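Local atomic coordinates of polyisoprenyl-teichoic acid--peptidoglycan teichoic acid transferase TagV (Bacillus subtilis, PDB entry 6UF3), a protein that belongs to the LytR-CpsA-Psr (LCP) family and folds around a mixed beta-sheet flanked by helices. Residues Q21-S25 with K63-S69; I8-G12 with T76-V80. All blocks are in the same frame, centred on the assembly; numbering follows the deposited sequence.

Contact 1 of 2, residues Q21-S25 with K63-S69; sequences QKGRS and KINAAYS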
loop_
_atom_site.group_PDB
_atom_site.type_symbol
_atom_site.label_atom_id
_atom_site.label_comp_id
_atom_site.label_asym_id
_atom_site.label_seq_id
_atom_site.Cartn_x
_atom_site.Cartn_y
_atom_site.Cartn_z
ATOM N N GLN A 21 -1.846 19.235 11.837
ATOM C CA GLN A 21 -1.848 18.833 10.434
ATOM C C GLN A 21 -2.413 17.421 10.309
ATOM O O GLN A 21 -3.484 17.123 10.852
ATOM C CB GLN A 21 -0.433 18.896 9.839
ATOM C CG GLN A 21 0.084 20.308 9.517
ATOM C CD GLN A 21 1.533 20.303 9.014
ATOM O OE1 GLN A 21 2.454 19.943 9.750
ATOM N NE2 GLN A 21 1.732 20.691 7.754
ATOM N N LYS A 22 -1.697 16.546 9.600
ATOM C CA LYS A 22 -2.022 15.129 9.488
ATOM C C LYS A 22 -0.881 14.296 10.067
ATOM O O LYS A 22 0.199 14.807 10.370
ATOM C CB LYS A 22 -2.281 14.723 8.027
ATOM C CG LYS A 22 -3.074 15.733 7.210
ATOM C CD LYS A 22 -4.480 15.234 6.903
ATOM C CE LYS A 22 -5.393 16.383 6.493
ATOM N NZ LYS A 22 -6.832 16.003 6.539
ATOM N N GLY A 23 -1.126 12.982 10.215
ATOM C CA GLY A 23 -0.106 12.086 10.725
ATOM C C GLY A 23 0.832 11.591 9.632
ATOM O O GLY A 23 0.585 11.775 8.444
ATOM N N ARG A 24 1.927 10.964 10.052
ATOM C CA ARG A 24 2.814 10.323 9.082
ATOM C C ARG A 24 2.180 9.042 8.550
ATOM O O ARG A 24 1.442 8.349 9.254
ATOM C CB ARG A 24 4.168 10.006 9.715
ATOM C CG ARG A 24 4.901 11.236 10.232
ATOM C CD ARG A 24 6.074 10.855 11.119
ATOM N NE ARG A 24 7.284 10.634 10.336
ATOM C CZ ARG A 24 8.207 11.563 10.110
ATOM N NH1 ARG A 24 8.061 12.783 10.615
ATOM N NH2 ARG A 24 9.276 11.270 9.380
ATOM N N SER A 25 2.465 8.734 7.292
ATOM C CA SER A 25 1.990 7.479 6.737
ATOM C C SER A 25 2.885 6.341 7.215
ATOM O O SER A 25 4.076 6.522 7.477
ATOM C CB SER A 25 1.941 7.537 5.207
ATOM O OG SER A 25 3.216 7.819 4.659
ATOM N N LYS A 63 12.135 12.044 4.887
ATOM C CA LYS A 63 11.548 10.721 4.731
ATOM C C LYS A 63 10.191 10.831 4.050
ATOM O O LYS A 63 9.435 11.760 4.307
ATOM C CB LYS A 63 11.389 10.045 6.087
ATOM C CG LYS A 63 12.655 9.882 6.854
ATOM C CD LYS A 63 12.368 9.214 8.174
ATOM C CE LYS A 63 13.591 9.210 9.040
ATOM N NZ LYS A 63 13.478 8.219 10.138
ATOM N N ILE A 64 9.871 9.862 3.185
ATOM C CA ILE A 64 8.637 9.993 2.416
ATOM C C ILE A 64 7.411 9.936 3.329
ATOM O O ILE A 64 6.372 10.533 3.018
ATOM C CB ILE A 64 8.574 8.935 1.297
ATOM C CG1 ILE A 64 7.430 9.265 0.335
ATOM C CG2 ILE A 64 8.453 7.516 1.868
ATOM C CD1 ILE A 64 7.508 8.524 -1.000
ATOM N N ASN A 65 7.517 9.273 4.482
ATOM C CA ASN A 65 6.350 9.169 5.355
ATOM C C ASN A 65 5.957 10.510 5.957
ATOM O O ASN A 65 4.823 10.653 6.431
ATOM C CB ASN A 65 6.584 8.126 6.455
ATOM C CG ASN A 65 7.638 8.535 7.457
ATOM O OD1 ASN A 65 8.344 9.524 7.279
ATOM N ND2 ASN A 65 7.752 7.762 8.525
ATOM N N ALA A 66 6.848 11.504 5.923
ATOM C CA ALA A 66 6.477 12.830 6.407
ATOM C C ALA A 66 5.563 13.568 5.438
ATOM O O ALA A 66 4.942 14.560 5.842
ATOM C CB ALA A 66 7.729 13.667 6.681
ATOM N N ALA A 67 5.452 13.110 4.181
ATOM C CA ALA A 67 4.636 13.843 3.215
ATOM C C ALA A 67 3.194 13.977 3.689
ATOM O O ALA A 67 2.587 15.039 3.550
ATOM C CB ALA A 67 4.673 13.161 1.844
ATOM N N TYR A 68 2.620 12.897 4.225
ATOM C CA TYR A 68 1.233 12.955 4.674
ATOM C C TYR A 68 1.077 13.936 5.818
ATOM O O TYR A 68 0.022 14.559 5.961
ATOM C CB TYR A 68 0.751 11.560 5.084
ATOM C CG TYR A 68 -0.754 11.380 5.028
ATOM C CD1 TYR A 68 -1.540 11.703 6.115
ATOM C CD2 TYR A 68 -1.377 10.871 3.895
ATOM C CE1 TYR A 68 -2.917 11.550 6.085
ATOM C CE2 TYR A 68 -2.763 10.709 3.854
ATOM C CZ TYR A 68 -3.523 11.050 4.950
ATOM O OH TYR A 68 -4.898 10.899 4.936
ATOM N N SER A 69 2.122 14.095 6.631
ATOM C CA SER A 69 2.068 15.033 7.734
ATOM C C SER A 69 2.338 16.462 7.291
ATOM O O SER A 69 2.249 17.376 8.115
ATOM C CB SER A 69 3.086 14.640 8.803
ATOM O OG SER A 69 4.388 14.991 8.371
HETATM O O HOH W 1 3.600 10.178 3.249
HETATM O O HOH W 2 5.626 5.906 9.636
#

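Contact 2 of 2, residues I8-G12 with T76-V80; sequences ILFMG and TVETV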
loop_
_atom_site.group_PDB
_atom_site.type_symbol
_atom_site.label_atom_id
_atom_site.label_comp_id
_atom_site.label_asym_id
_atom_site.label_seq_id
_atom_site.Cartn_x
_atom_site.Cartn_y
_atom_site.Cartn_z
ATOM N N ILE A 8 -2.929 2.829 -8.630
ATOM C CA ILE A 8 -3.542 3.067 -7.323
ATOM C C ILE A 8 -2.426 3.214 -6.298
ATOM O O ILE A 8 -1.501 2.397 -6.259
ATOM C CB ILE A 8 -4.477 1.923 -6.890
ATOM C CG1 ILE A 8 -5.461 1.545 -7.995
ATOM C CG2 ILE A 8 -5.226 2.320 -5.602
ATOM C CD1 ILE A 8 -6.268 0.294 -7.661
ATOM N N LEU A 9 -2.508 4.254 -5.467
ATOM C CA LEU A 9 -1.655 4.363 -4.287
ATOM C C LEU A 9 -2.479 4.006 -3.057
ATOM O O LEU A 9 -3.518 4.629 -2.793
ATOM C CB LEU A 9 -1.073 5.774 -4.135
ATOM C CG LEU A 9 -0.331 6.037 -2.805
ATOM C CD1 LEU A 9 0.908 5.144 -2.640
ATOM C CD2 LEU A 9 0.076 7.531 -2.671
ATOM N N PHE A 10 -2.004 3.021 -2.304
ATOM C CA PHE A 10 -2.589 2.609 -1.038
ATOM C C PHE A 10 -1.766 3.214 0.090
ATOM O O PHE A 10 -0.557 2.989 0.170
ATOM C CB PHE A 10 -2.593 1.082 -0.913
ATOM C CG PHE A 10 -3.507 0.387 -1.888
ATOM C CD1 PHE A 10 -3.049 0.023 -3.148
ATOM C CD2 PHE A 10 -4.813 0.078 -1.533
ATOM C CE1 PHE A 10 -3.887 -0.626 -4.048
ATOM C CE2 PHE A 10 -5.653 -0.556 -2.428
ATOM C CZ PHE A 10 -5.182 -0.916 -3.682
ATOM N N MET A 11 -2.426 3.983 0.951
ATOM C CA MET A 11 -1.808 4.655 2.090
ATOM C C MET A 11 -2.405 4.078 3.365
ATOM O O MET A 11 -3.631 4.070 3.535
ATOM C CB MET A 11 -2.038 6.167 2.014
ATOM C CG MET A 11 -1.276 6.834 0.879
ATOM S SD MET A 11 -1.902 8.496 0.489
ATOM C CE MET A 11 -3.337 8.079 -0.509
ATOM N N GLY A 12 -1.544 3.558 4.237
ATOM C CA GLY A 12 -1.931 3.163 5.577
ATOM C C GLY A 12 -1.380 4.163 6.586
ATOM O O GLY A 12 -0.185 4.458 6.576
ATOM N N THR A 76 1.183 13.464 -0.259
ATOM C CA THR A 76 1.743 12.123 -0.429
ATOM C C THR A 76 1.618 11.648 -1.874
ATOM O O THR A 76 2.576 11.116 -2.447
ATOM C CB THR A 76 1.045 11.129 0.505
ATOM O OG1 THR A 76 1.299 11.503 1.858
ATOM C CG2 THR A 76 1.607 9.741 0.294
ATOM N N VAL A 77 0.435 11.826 -2.474
ATOM C CA VAL A 77 0.220 11.412 -3.859
ATOM C C VAL A 77 1.218 12.097 -4.780
ATOM O O VAL A 77 1.859 11.451 -5.617
ATOM C CB VAL A 77 -1.224 11.694 -4.300
ATOM C CG1 VAL A 77 -1.336 11.549 -5.822
ATOM C CG2 VAL A 77 -2.197 10.720 -3.604
ATOM N N GLU A 78 1.374 13.409 -4.636
ATOM C CA GLU A 78 2.270 14.123 -5.538
ATOM C C GLU A 78 3.729 13.752 -5.291
ATOM O O GLU A 78 4.530 13.694 -6.232
ATOM C CB GLU A 78 2.068 15.629 -5.386
ATOM C CG GLU A 78 2.333 16.394 -6.657
ATOM C CD GLU A 78 2.358 17.904 -6.443
ATOM O OE1 GLU A 78 2.139 18.352 -5.298
ATOM O OE2 GLU A 78 2.602 18.632 -7.424
ATOM N N THR A 79 4.099 13.509 -4.032
ATOM C CA THR A 79 5.465 13.095 -3.743
ATOM C C THR A 79 5.767 11.727 -4.353
ATOM O O THR A 79 6.850 11.520 -4.915
ATOM C CB THR A 79 5.703 13.096 -2.230
ATOM O OG1 THR A 79 5.536 14.431 -1.737
ATOM C CG2 THR A 79 7.126 12.621 -1.901
ATOM N N VAL A 80 4.801 10.804 -4.298
ATOM C CA VAL A 80 4.980 9.498 -4.929
ATOM C C VAL A 80 5.026 9.631 -6.446
ATOM O O VAL A 80 5.840 8.975 -7.114
ATOM C CB VAL A 80 3.867 8.539 -4.463
ATOM C CG1 VAL A 80 3.867 7.255 -5.323
ATOM C CG2 VAL A 80 4.072 8.199 -3.004
#

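Contact 1 of 2, residues Q21-S25 with K63-S69
Two loops meet here, one leading into strand 25-34, the other joining strand 62-63 to helix 72-84. Residues 64-69 have helical backbone angles and pack against the extended run K22-S25. One direct backbone bond joins them, S25 N to N65 O at 3.2 Å. R24 reaches along the turn with chi1 m and chi2 t. Its guanidinium lays one face over A66 CB, and NH2 makes a weak hydrogen bond to N65 OD1 at 2.9 Å. S69 takes chi1 p, and its OG thereby bonds back to A66 O at 2.6 Å. S25, also p, directs OG to water 1, which donates to I64 O and accepts from Y68 N. N65 is p as well, with OD1 near the R24 guanidinium and ND2 on water 2, which also binds S25 O. Y68 is t, and its ring edge meets G23 O, 3.2 Å from CD1. K22 CB lies 3.7 Å from the same CD1, but the lysine end leads away. This is water-bridged loop-to-loop packing beside the central sheet of the LCP fold.

Contact 2 of 2, residues I8-G12 with T76-V80
This contact is alpha/beta packing in the LCP fold: helix 72-84 lies against a face of the mixed central sheet. Strand 6-13 is an inner strand, between 25-34 and 90-94. The short axes of 8-12 and 76-80 approach to 10.2 Å at 127°, so the helix crosses the strand obliquely. No hydrogen bond joins the segments. Side chains alternate along the strand, and L9 and M11 are the two that point toward the helix.

T76 comes first. Its methyl CG2 meets both strand residues, 4.0 Å from L9 CD2 and 3.7 Å from M11 SD. Its hydroxyl is held within the helix by a weak hydrogen bond to G72 O. The threonine thus gives its apolar side to the sheet. V77 follows, with CA-to-CB pointing sideways. Its CG2 still touches L9 CD2 at 4.0 Å and M11 CE at 4.2 Å. E78 and T79 take no part in the contact with the strand. T79 OG1 instead bonds to E75 O and A54 N. V80 returns to the strand one turn after T76, and V80 N bonds to T76 O at 2.9 Å. This spacing brings the side chains of T76 and V80 to the same side of the helix.

L28 and V30 of neighbouring strand 25-34 and I88 extend the apolar layer. L9 is the common partner of T76, V77 and V80. With chi1 t and chi2 p, it places CD2 4.1 Å from V80 CG2.

How the contacts relate
Contact 2 is the core contact, its centre about 8 Å from the centre of the chain. Contact 1 lies farther out, its centre about 15 Å from that point, and is only partly buried. Their centres are 11 Å apart. Both pair the same two runs of chain: strand 6-13 leads on to the loop of 21-25, and 63-69 leads into helix 72-84. Their chemistry follows their depth. Contact 1 combines one backbone hydrogen bond, a weak side-chain bond and bridging waters, whereas contact 2 uses apolar side chains with no hydrogen bond across. They meet at T76, whose OG1 lies 3.0 Å from Y68 N. Y68 also packs on M11, and A67 on T79, tying the outer turn to the core.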